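Side-chain contacts in endoglucanase A (Clostridium acetobutylicum, PDB 3IK2), which probably hydrolyses internal beta-1,4-glucosidic bonds in cellulose and related glucans, as a glycoside hydrolase of family 44: residues A34-G39 with F350-Y355; Y98-L103 with V379-Y384; N24-N29 with H88-A93; L276-E281 with L329-K334. All blocks are in the same frame, centred on the assembly; numbering follows the deposited sequence.

Contact 1. Residues A34-G39 with F350-Y355; sequences ARRIGG and FSEYNY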
# COMPACT_ATOMS: atom_id res chain seq x y z
N ALA A 34 -1.35 3.00 -9.27
CA ALA A 34 -2.22 1.98 -8.67
C ALA A 34 -3.23 2.66 -7.77
O ALA A 34 -2.93 3.69 -7.14
CB ALA A 34 -1.45 0.96 -7.87
N ARG A 35 -4.44 2.11 -7.74
CA ARG A 35 -5.49 2.63 -6.86
C ARG A 35 -6.24 1.49 -6.17
O ARG A 35 -6.45 0.44 -6.76
CB ARG A 35 -6.44 3.57 -7.64
CG ARG A 35 -5.79 4.89 -8.12
CD ARG A 35 -6.64 5.55 -9.21
NE ARG A 35 -7.80 6.30 -8.69
CZ ARG A 35 -9.09 5.94 -8.84
NH1 ARG A 35 -9.41 4.84 -9.51
NH2 ARG A 35 -10.05 6.70 -8.34
N ARG A 36 -6.58 1.70 -4.89
CA ARG A 36 -7.36 0.73 -4.10
C ARG A 36 -8.71 1.30 -3.67
O ARG A 36 -8.78 2.47 -3.25
CB ARG A 36 -6.58 0.31 -2.84
CG ARG A 36 -7.36 -0.45 -1.73
CD ARG A 36 -6.37 -0.87 -0.71
NE ARG A 36 -6.75 -1.77 0.38
CZ ARG A 36 -7.06 -1.39 1.62
NH1 ARG A 36 -7.16 -0.09 1.94
NH2 ARG A 36 -7.31 -2.29 2.55
N ILE A 37 -9.76 0.49 -3.76
CA ILE A 37 -10.99 0.77 -3.00
C ILE A 37 -11.10 -0.29 -1.91
O ILE A 37 -11.20 -1.48 -2.19
CB ILE A 37 -12.28 0.92 -3.87
CG1 ILE A 37 -13.49 1.28 -2.98
CG2 ILE A 37 -12.54 -0.30 -4.80
CD1 ILE A 37 -14.84 1.45 -3.74
N GLY A 38 -10.96 0.15 -0.66
CA GLY A 38 -10.81 -0.75 0.49
C GLY A 38 -10.91 -0.04 1.82
O GLY A 38 -11.39 1.09 1.90
N GLY A 39 -10.45 -0.70 2.88
CA GLY A 39 -10.49 -0.09 4.21
C GLY A 39 -11.78 -0.45 4.95
O GLY A 39 -12.54 -1.34 4.54
N PHE A 350 1.66 -3.53 0.57
CA PHE A 350 1.24 -2.61 1.65
C PHE A 350 0.08 -1.74 1.16
O PHE A 350 0.28 -0.66 0.61
CB PHE A 350 2.38 -1.72 2.16
CG PHE A 350 3.48 -2.50 2.89
CD1 PHE A 350 4.64 -2.91 2.22
CD2 PHE A 350 3.35 -2.82 4.25
CE1 PHE A 350 5.63 -3.64 2.89
CE2 PHE A 350 4.34 -3.55 4.92
CZ PHE A 350 5.49 -3.97 4.23
N SER A 351 -1.14 -2.24 1.36
CA SER A 351 -2.33 -1.56 0.85
C SER A 351 -2.83 -0.39 1.69
O SER A 351 -3.71 0.34 1.26
CB SER A 351 -3.46 -2.56 0.60
OG SER A 351 -3.83 -3.16 1.81
N GLU A 352 -2.30 -0.24 2.90
CA GLU A 352 -2.39 1.02 3.64
C GLU A 352 -1.10 1.31 4.41
O GLU A 352 -0.48 0.40 4.96
CB GLU A 352 -3.55 1.03 4.62
CG GLU A 352 -4.93 1.05 3.98
CD GLU A 352 -6.05 0.98 5.01
OE1 GLU A 352 -5.85 1.53 6.12
OE2 GLU A 352 -7.12 0.38 4.70
N TYR A 353 -0.70 2.58 4.40
CA TYR A 353 0.46 3.08 5.15
C TYR A 353 0.33 4.61 5.09
O TYR A 353 -0.33 5.16 4.22
CB TYR A 353 1.81 2.61 4.54
CG TYR A 353 2.10 3.25 3.20
CD1 TYR A 353 2.82 4.47 3.12
CD2 TYR A 353 1.65 2.67 2.00
CE1 TYR A 353 3.06 5.09 1.89
CE2 TYR A 353 1.90 3.30 0.75
CZ TYR A 353 2.60 4.51 0.72
OH TYR A 353 2.84 5.12 -0.49
N ASN A 354 0.97 5.28 6.02
CA ASN A 354 1.01 6.74 6.06
C ASN A 354 2.04 7.06 7.13
O ASN A 354 2.03 6.43 8.20
CB ASN A 354 -0.39 7.30 6.42
CG ASN A 354 -0.43 8.82 6.50
OD1 ASN A 354 0.07 9.41 7.44
ND2 ASN A 354 -1.09 9.44 5.55
N TYR A 355 2.94 8.01 6.81
CA TYR A 355 4.05 8.42 7.67
C TYR A 355 3.79 9.74 8.40
O TYR A 355 4.63 10.20 9.15
CB TYR A 355 5.42 8.40 6.91
CG TYR A 355 5.97 6.98 6.91
CD1 TYR A 355 5.50 6.03 5.99
CD2 TYR A 355 6.87 6.55 7.90
CE1 TYR A 355 5.94 4.72 6.02
CE2 TYR A 355 7.31 5.23 7.96
CZ TYR A 355 6.83 4.32 7.03
OH TYR A 355 7.26 3.02 7.08
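R36 and E352 form a buried salt bridge, with R36 NH1 donating to E352 OE2 over 2.8 Å at an N-H...O angle of 156°. The bond falls on the anti lone pair of OE2, and OE2 lies at the guanidinium edge, tilted a little from its plane; the two flat groups are turned 63° apart. The other carboxylate oxygen, OE1, is held by Y279 OH, so both oxygens of E352 are engaged. R36 gets there with CG anti to the backbone N (chi1 167°) and the chain extended to NE. The two strands, 34-37 and 347-353, face each other across the interior of the eight-stranded parallel barrel, and E352 stands at the C-terminal end of the seventh, where many retaining glycosidases of this fold carry the nucleophile, though this is only inferred for E352. The chain turns a corner at S351 and E352, and S351 CB comes over one face of the guanidinium, 3.4 Å from R36 NE. S351 OG is taken by D275. Over the centre of the opposite face lies G38 CA, 3.9 Å above the plane. G39 CA approaches E352 OE2 to 3.4 Å, with a positive phi that disfavours any side chain.

Contact 2. Residues Y98-L103 with V379-Y384; sequences YSLVTL and VYFATY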
# COMPACT_ATOMS: atom_id res chain seq x y z
N TYR A 98 -3.37 -0.50 -12.52
CA TYR A 98 -3.82 -1.51 -11.55
C TYR A 98 -4.88 -0.96 -10.60
O TYR A 98 -4.62 0.00 -9.85
CB TYR A 98 -2.61 -2.04 -10.75
CG TYR A 98 -2.77 -3.40 -10.12
CD1 TYR A 98 -2.02 -4.49 -10.57
CD2 TYR A 98 -3.65 -3.60 -9.05
CE1 TYR A 98 -2.16 -5.75 -9.99
CE2 TYR A 98 -3.79 -4.85 -8.47
CZ TYR A 98 -3.03 -5.91 -8.94
OH TYR A 98 -3.20 -7.15 -8.38
N SER A 99 -6.07 -1.57 -10.61
CA SER A 99 -7.09 -1.32 -9.58
C SER A 99 -7.13 -2.49 -8.61
O SER A 99 -7.28 -3.64 -9.04
CB SER A 99 -8.48 -1.19 -10.22
OG SER A 99 -8.59 0.02 -10.94
N LEU A 100 -6.98 -2.21 -7.30
CA LEU A 100 -7.28 -3.18 -6.26
C LEU A 100 -8.67 -2.86 -5.68
O LEU A 100 -8.90 -1.76 -5.19
CB LEU A 100 -6.21 -3.21 -5.15
CG LEU A 100 -6.43 -4.12 -3.93
CD1 LEU A 100 -6.66 -5.59 -4.32
CD2 LEU A 100 -5.27 -4.05 -2.96
N VAL A 101 -9.60 -3.81 -5.80
CA VAL A 101 -10.96 -3.65 -5.25
C VAL A 101 -11.23 -4.67 -4.14
O VAL A 101 -10.68 -5.78 -4.19
CB VAL A 101 -12.08 -3.69 -6.37
CG1 VAL A 101 -11.70 -2.75 -7.55
CG2 VAL A 101 -12.35 -5.13 -6.90
N THR A 102 -12.06 -4.31 -3.15
CA THR A 102 -12.32 -5.17 -2.00
C THR A 102 -13.64 -5.96 -2.07
O THR A 102 -14.68 -5.40 -2.41
CB THR A 102 -12.27 -4.37 -0.70
OG1 THR A 102 -11.00 -3.71 -0.61
CG2 THR A 102 -12.41 -5.29 0.53
N LEU A 103 -13.55 -7.25 -1.75
CA LEU A 103 -14.71 -8.16 -1.56
C LEU A 103 -14.98 -8.39 -0.07
O LEU A 103 -14.12 -8.11 0.78
CB LEU A 103 -14.50 -9.49 -2.31
CG LEU A 103 -14.16 -9.37 -3.81
CD1 LEU A 103 -13.83 -10.74 -4.38
CD2 LEU A 103 -15.30 -8.70 -4.63
N VAL A 379 8.75 -4.96 -2.88
CA VAL A 379 7.28 -4.76 -2.69
C VAL A 379 6.59 -4.69 -4.06
O VAL A 379 7.03 -3.95 -4.95
CB VAL A 379 7.02 -3.50 -1.84
CG1 VAL A 379 5.56 -3.16 -1.74
CG2 VAL A 379 7.62 -3.71 -0.42
N TYR A 380 5.53 -5.47 -4.23
CA TYR A 380 4.80 -5.54 -5.48
C TYR A 380 3.76 -4.42 -5.64
O TYR A 380 3.48 -3.96 -6.75
CB TYR A 380 4.10 -6.90 -5.58
CG TYR A 380 3.32 -7.15 -6.87
CD1 TYR A 380 3.97 -7.54 -8.03
CD2 TYR A 380 1.91 -7.04 -6.91
CE1 TYR A 380 3.25 -7.80 -9.23
CE2 TYR A 380 1.17 -7.30 -8.10
CZ TYR A 380 1.87 -7.67 -9.26
OH TYR A 380 1.20 -7.94 -10.45
N PHE A 381 3.17 -4.00 -4.53
CA PHE A 381 2.00 -3.12 -4.55
C PHE A 381 2.00 -2.29 -3.26
O PHE A 381 2.27 -2.81 -2.17
CB PHE A 381 0.72 -3.97 -4.67
CG PHE A 381 -0.57 -3.16 -4.85
CD1 PHE A 381 -1.10 -2.95 -6.12
CD2 PHE A 381 -1.25 -2.66 -3.73
CE1 PHE A 381 -2.31 -2.21 -6.29
CE2 PHE A 381 -2.44 -1.91 -3.89
CZ PHE A 381 -2.97 -1.69 -5.17
N ALA A 382 1.71 -1.01 -3.38
CA ALA A 382 1.51 -0.20 -2.19
C ALA A 382 0.54 0.94 -2.50
O ALA A 382 0.61 1.53 -3.57
CB ALA A 382 2.84 0.34 -1.67
N THR A 383 -0.36 1.21 -1.57
CA THR A 383 -1.33 2.26 -1.68
C THR A 383 -1.34 3.08 -0.35
O THR A 383 -1.60 2.56 0.74
CB THR A 383 -2.76 1.76 -2.11
OG1 THR A 383 -3.08 0.52 -1.47
CG2 THR A 383 -2.83 1.52 -3.61
N TYR A 384 -0.95 4.34 -0.49
CA TYR A 384 -0.99 5.31 0.56
C TYR A 384 -2.44 5.51 1.00
O TYR A 384 -3.36 5.38 0.19
CB TYR A 384 -0.42 6.60 -0.04
CG TYR A 384 -0.65 7.86 0.74
CD1 TYR A 384 0.24 8.25 1.74
CD2 TYR A 384 -1.74 8.69 0.45
CE1 TYR A 384 0.05 9.39 2.44
CE2 TYR A 384 -1.93 9.86 1.16
CZ TYR A 384 -1.02 10.20 2.15
OH TYR A 384 -1.18 11.37 2.88
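The F381 ring is wedged between Y98 and L100 and touches each with a different side of its outer end. Its CD1-CE1 side lies over one face of the Y98 ring, near the rim, where F381 CE1 comes within 3.4 Å of Y98 CD2. The two rings meet obliquely, their planes at 58° and their centroids 5.2 Å apart. The CZ-CE2 side fits against the aliphatic surface of L100, with F381 CZ 3.6 Å from L100 CB and F381 CE2 3.7 Å from L100 CD2. Both Y98 and F381 have CG anti to the backbone N (chi1 -157° and -174°), which swings the rings away from their own backbones and across the gap. Y380 adds a smaller bump from another quarter. Its side chain runs roughly at right angles to that of Y98, and Y380 OH settles 4.0 Å from Y98 CE1, the ring corner diagonally across from CD2. Strands 99-103 and 379-384 are not neighbours in the sheet, so this packing spans the inside of the (beta/alpha)8 barrel near the N-terminal ends of its strands. A34 and S349, on strands 34-37 and 347-353, also touch F381. Polar groups sit at the margins: Y98 OH bonds to E220, and K347 makes a cation-pi contact with Y380. The join between the two segments is therefore largely apolar and rests on the fit of the rings against one another and against L100 CB and its CD2 methyl, while the Y98 hydroxyl finds its hydrogen bond on another strand.

Contact 3. Residues N24-N29 with H88-A93; sequences NQDFSN and HDKSLA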
# COMPACT_ATOMS: atom_id res chain seq x y z
N ASN A 24 -5.00 5.07 -2.09
CA ASN A 24 -6.41 4.83 -1.70
C ASN A 24 -7.27 6.10 -1.91
O ASN A 24 -8.50 6.03 -1.89
CB ASN A 24 -6.52 4.51 -0.21
CG ASN A 24 -6.09 3.10 0.15
OD1 ASN A 24 -6.93 2.17 0.04
ND2 ASN A 24 -4.93 2.93 0.60
N GLN A 25 -6.59 7.25 -2.04
CA GLN A 25 -7.24 8.54 -2.16
C GLN A 25 -6.57 9.30 -3.27
O GLN A 25 -5.35 9.47 -3.26
CB GLN A 25 -7.22 9.36 -0.83
CG GLN A 25 -8.18 8.85 0.28
CD GLN A 25 -7.58 7.69 1.06
OE1 GLN A 25 -6.36 7.55 1.15
NE2 GLN A 25 -8.44 6.82 1.58
N ASP A 26 -7.37 9.78 -4.22
CA ASP A 26 -6.83 10.59 -5.30
C ASP A 26 -6.19 11.90 -4.86
O ASP A 26 -6.67 12.57 -3.97
CB ASP A 26 -7.89 10.84 -6.37
CG ASP A 26 -8.17 9.59 -7.18
OD1 ASP A 26 -7.20 8.83 -7.49
OD2 ASP A 26 -9.36 9.36 -7.46
N PHE A 27 -5.12 12.26 -5.56
CA PHE A 27 -4.37 13.48 -5.37
C PHE A 27 -4.76 14.53 -6.37
O PHE A 27 -4.98 14.23 -7.57
CB PHE A 27 -2.90 13.17 -5.52
CG PHE A 27 -2.38 12.19 -4.51
CD1 PHE A 27 -1.76 11.01 -4.92
CD2 PHE A 27 -2.48 12.47 -3.14
CE1 PHE A 27 -1.23 10.11 -3.99
CE2 PHE A 27 -1.97 11.57 -2.19
CZ PHE A 27 -1.35 10.39 -2.62
N SER A 28 -4.85 15.77 -5.90
CA SER A 28 -5.17 16.89 -6.80
C SER A 28 -4.13 17.00 -7.91
O SER A 28 -4.48 17.25 -9.06
CB SER A 28 -5.31 18.23 -6.02
OG SER A 28 -4.15 18.45 -5.21
N ASN A 29 -2.85 16.81 -7.58
CA ASN A 29 -1.79 16.86 -8.61
C ASN A 29 -0.56 15.96 -8.36
O ASN A 29 0.56 16.44 -8.19
CB ASN A 29 -1.35 18.32 -8.85
CG ASN A 29 -0.48 18.46 -10.08
OD1 ASN A 29 -0.52 17.62 -11.00
ND2 ASN A 29 0.32 19.53 -10.12
N HIS A 88 -13.25 2.09 -10.88
CA HIS A 88 -12.39 1.51 -11.94
C HIS A 88 -12.43 2.29 -13.25
O HIS A 88 -11.44 2.33 -13.97
CB HIS A 88 -12.66 0.02 -12.18
CG HIS A 88 -11.66 -0.61 -13.11
ND1 HIS A 88 -10.31 -0.58 -12.88
CD2 HIS A 88 -11.83 -1.29 -14.27
CE1 HIS A 88 -9.67 -1.20 -13.86
NE2 HIS A 88 -10.58 -1.65 -14.72
N ASP A 89 -13.57 2.90 -13.56
CA ASP A 89 -13.67 3.80 -14.72
C ASP A 89 -12.68 4.96 -14.62
O ASP A 89 -12.10 5.36 -15.64
CB ASP A 89 -15.09 4.38 -14.83
CG ASP A 89 -16.07 3.42 -15.44
OD1 ASP A 89 -15.69 2.30 -15.83
OD2 ASP A 89 -17.26 3.79 -15.51
N LYS A 90 -12.54 5.52 -13.41
CA LYS A 90 -11.60 6.60 -13.17
C LYS A 90 -10.16 6.11 -13.28
O LYS A 90 -9.34 6.79 -13.87
CB LYS A 90 -11.88 7.27 -11.82
CG LYS A 90 -11.32 8.70 -11.69
CD LYS A 90 -11.71 9.29 -10.31
CE LYS A 90 -10.94 10.56 -9.96
NZ LYS A 90 -11.09 10.95 -8.44
N SER A 91 -9.86 4.93 -12.75
CA SER A 91 -8.55 4.30 -12.95
C SER A 91 -8.22 4.26 -14.44
O SER A 91 -7.13 4.63 -14.83
CB SER A 91 -8.50 2.86 -12.38
OG SER A 91 -8.32 2.85 -10.97
N LEU A 92 -9.15 3.78 -15.25
CA LEU A 92 -8.94 3.68 -16.71
C LEU A 92 -8.78 5.04 -17.43
O LEU A 92 -7.90 5.19 -18.28
CB LEU A 92 -10.06 2.86 -17.35
CG LEU A 92 -10.05 1.37 -16.99
CD1 LEU A 92 -11.35 0.70 -17.41
CD2 LEU A 92 -8.86 0.61 -17.56
N ALA A 93 -9.60 6.01 -17.05
CA ALA A 93 -9.51 7.37 -17.55
C ALA A 93 -8.18 8.00 -17.19
O ALA A 93 -7.70 8.81 -17.94
CB ALA A 93 -10.63 8.23 -17.00
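K90 and D26 reach for each other from opposite directions and join in a salt bridge, K90 NZ donating to D26 OD2 over 2.5 Å. That is short even for a charged pair, and the exact length should carry little weight. The ammonium meets OD2 on its anti side, 34° out of the carboxylate plane. It arrives there on a fully extended lysine chain, CG anti to the backbone N (chi1 -159°), and K90 CE follows at 3.2 Å from D26 OD2. R35 lies along the same carboxylate, its NE in a salt bridge with OD1 and its NH2 close to OD2, so OD2 is shared between R35 and K90 while OD1 faces R35. The backbone N of D26 is bonded to a glycerol, probably left from crystallisation. R35 also extends the network inward, its NH1 bonding to the OG of S91, the residue after K90, and S91 OG pairs in turn with S99 OG, which also meets H88 ND1. The polar atoms thus run from a surface ion pair into a buried chain of bonds beneath the helix. Helix 82-93 belongs to the beta-alpha-beta crossover between the neighbouring parallel strands 34-37 and 99-103, and the salt bridge fastens it to the loop linking the first two strands of the (beta/alpha)8 barrel.

Contact 4. Residues L276-E281 with L329-K334; sequences LHWYPE and LPLIPK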
# COMPACT_ATOMS: atom_id res chain seq x y z
N LEU A 276 -0.70 -6.26 3.80
CA LEU A 276 -0.40 -5.78 5.14
C LEU A 276 -0.68 -4.28 5.17
O LEU A 276 -0.57 -3.61 4.16
CB LEU A 276 1.10 -6.03 5.43
CG LEU A 276 1.65 -7.30 6.10
CD1 LEU A 276 0.82 -8.57 6.02
CD2 LEU A 276 3.14 -7.56 5.80
N HIS A 277 -1.05 -3.78 6.35
CA HIS A 277 -1.11 -2.36 6.61
C HIS A 277 -0.01 -1.98 7.58
O HIS A 277 0.33 -2.74 8.48
CB HIS A 277 -2.49 -1.95 7.15
CG HIS A 277 -3.60 -2.25 6.20
ND1 HIS A 277 -4.93 -2.17 6.56
CD2 HIS A 277 -3.58 -2.67 4.91
CE1 HIS A 277 -5.68 -2.51 5.53
NE2 HIS A 277 -4.88 -2.83 4.52
N TRP A 278 0.58 -0.81 7.38
CA TRP A 278 1.71 -0.38 8.18
C TRP A 278 1.61 1.10 8.46
O TRP A 278 1.96 1.94 7.63
CB TRP A 278 3.01 -0.70 7.47
CG TRP A 278 4.28 -0.51 8.30
CD1 TRP A 278 5.27 0.40 8.08
CD2 TRP A 278 4.68 -1.26 9.45
NE1 TRP A 278 6.27 0.25 9.01
CE2 TRP A 278 5.94 -0.77 9.86
CE3 TRP A 278 4.10 -2.31 10.17
CZ2 TRP A 278 6.63 -1.29 10.97
CZ3 TRP A 278 4.79 -2.83 11.27
CH2 TRP A 278 6.04 -2.32 11.65
N TYR A 279 1.06 1.41 9.63
CA TYR A 279 1.06 2.76 10.14
C TYR A 279 2.11 2.69 11.21
O TYR A 279 1.92 1.98 12.19
CB TYR A 279 -0.30 3.14 10.72
CG TYR A 279 -1.38 3.21 9.66
CD1 TYR A 279 -1.59 4.39 8.91
CD2 TYR A 279 -2.21 2.12 9.42
CE1 TYR A 279 -2.61 4.46 7.93
CE2 TYR A 279 -3.23 2.18 8.43
CZ TYR A 279 -3.42 3.35 7.69
OH TYR A 279 -4.44 3.41 6.73
N PRO A 280 3.26 3.37 10.99
CA PRO A 280 4.39 3.27 11.92
C PRO A 280 4.01 3.60 13.38
O PRO A 280 3.26 4.55 13.65
CB PRO A 280 5.41 4.28 11.36
CG PRO A 280 4.69 5.07 10.29
CD PRO A 280 3.56 4.24 9.83
N GLU A 281 4.53 2.78 14.29
CA GLU A 281 4.39 2.98 15.72
C GLU A 281 5.56 3.80 16.27
O GLU A 281 5.54 4.26 17.42
CB GLU A 281 4.32 1.62 16.44
CG GLU A 281 3.03 0.84 16.19
CD GLU A 281 1.90 1.23 17.13
OE1 GLU A 281 1.91 2.34 17.67
OE2 GLU A 281 0.97 0.42 17.30
N LEU A 329 11.55 -7.14 13.31
CA LEU A 329 12.11 -5.99 12.60
C LEU A 329 13.57 -6.29 12.20
O LEU A 329 14.27 -6.97 12.93
CB LEU A 329 12.01 -4.72 13.44
CG LEU A 329 10.60 -4.18 13.75
CD1 LEU A 329 10.65 -2.85 14.61
CD2 LEU A 329 9.75 -4.00 12.47
N PRO A 330 14.03 -5.81 11.02
CA PRO A 330 13.30 -4.96 10.08
C PRO A 330 12.16 -5.70 9.40
O PRO A 330 12.29 -6.87 9.09
CB PRO A 330 14.39 -4.56 9.08
CG PRO A 330 15.33 -5.74 9.06
CD PRO A 330 15.40 -6.09 10.54
N LEU A 331 11.05 -5.01 9.14
CA LEU A 331 9.82 -5.68 8.67
C LEU A 331 9.92 -6.45 7.34
O LEU A 331 9.48 -7.62 7.27
CB LEU A 331 8.60 -4.73 8.64
CG LEU A 331 7.21 -5.36 8.38
CD1 LEU A 331 6.77 -6.35 9.50
CD2 LEU A 331 6.15 -4.28 8.16
N ILE A 332 10.44 -5.82 6.29
CA ILE A 332 10.42 -6.49 5.00
C ILE A 332 11.31 -7.76 4.92
O ILE A 332 10.84 -8.78 4.42
CB ILE A 332 10.64 -5.52 3.78
CG1 ILE A 332 9.49 -4.51 3.68
CG2 ILE A 332 10.79 -6.33 2.45
CD1 ILE A 332 9.74 -3.35 2.66
N PRO A 333 12.58 -7.70 5.40
CA PRO A 333 13.38 -8.95 5.46
C PRO A 333 12.73 -10.09 6.28
O PRO A 333 12.85 -11.25 5.91
CB PRO A 333 14.71 -8.48 6.09
CG PRO A 333 14.85 -7.04 5.60
CD PRO A 333 13.40 -6.53 5.77
N LYS A 334 12.04 -9.75 7.36
CA LYS A 334 11.32 -10.72 8.18
C LYS A 334 10.16 -11.35 7.46
O LYS A 334 9.95 -12.55 7.54
CB LYS A 334 10.79 -10.03 9.42
CG LYS A 334 11.58 -10.33 10.72
CD LYS A 334 13.06 -10.43 10.53
CE LYS A 334 13.62 -9.07 10.12
NZ LYS A 334 15.07 -8.97 10.29
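W278 receives the CD2 methyl of L331 over the face of its six-membered ring. This CH-pi contact places L331 CD2 3.5 Å from the ring centroid and only 14° off the ring normal. The nearest ring atom is W278 CE3, at 3.5 Å from L331 CD2, and even the farthest benzo carbon, W278 CZ2, is 4.1 Å from L331 CD2. The two side chains come from opposite directions, and matching first torsions bring them together: in each, CG is anti to the backbone N, with chi1 -171°. For the tryptophan this throws the indole off the strand toward the helix; for the leucine it extends the chain toward the indole, so that a single branch does the touching. L329 takes a different conformation, its CG beside the backbone N and anti to the carbonyl carbon. Its CB does not head straight for the strand, yet its CD2 methyl ends 4.2 Å from W278 CH2, at the far corner of the ring, as the two side chains pass at a slant. Between the two leucines the peptide bond preceding P330 is cis, and P330 occupies the N-cap position of helix 331-342. F232, I321, L310, F350 and Y355 also pack against W278, a largely apolar surround. Strand 273-278, helix 331-342 and strand 347-353 form a beta-alpha-beta crossover, and the packing of the first turn of a helix against the end of the preceding barrel strand is the layering expected in a (beta/alpha)8 barrel.

In the fold
From the N terminus, the loop 24-29 and strand 34-37 come first, and contact 3 closes the earliest loop when helix 82-93 returns to 24-29. Contact 1 opens inside that loop, so the two cross. Contact 2 opens on strand 99-103 after contact 3 has closed. Contact 4 then opens and closes, nested within both larger loops. Contact 1 closes at 350-355 and contact 2 at 379-384, so these also cross. Contacts 1 and 2, with centres 6 Å apart, span the barrel interior; contact 3 ties a loop to helix 82-93 at the surface and contact 4 a barrel strand to helix 331-342, centres about 27 Å apart on opposite sides of the chain's centre.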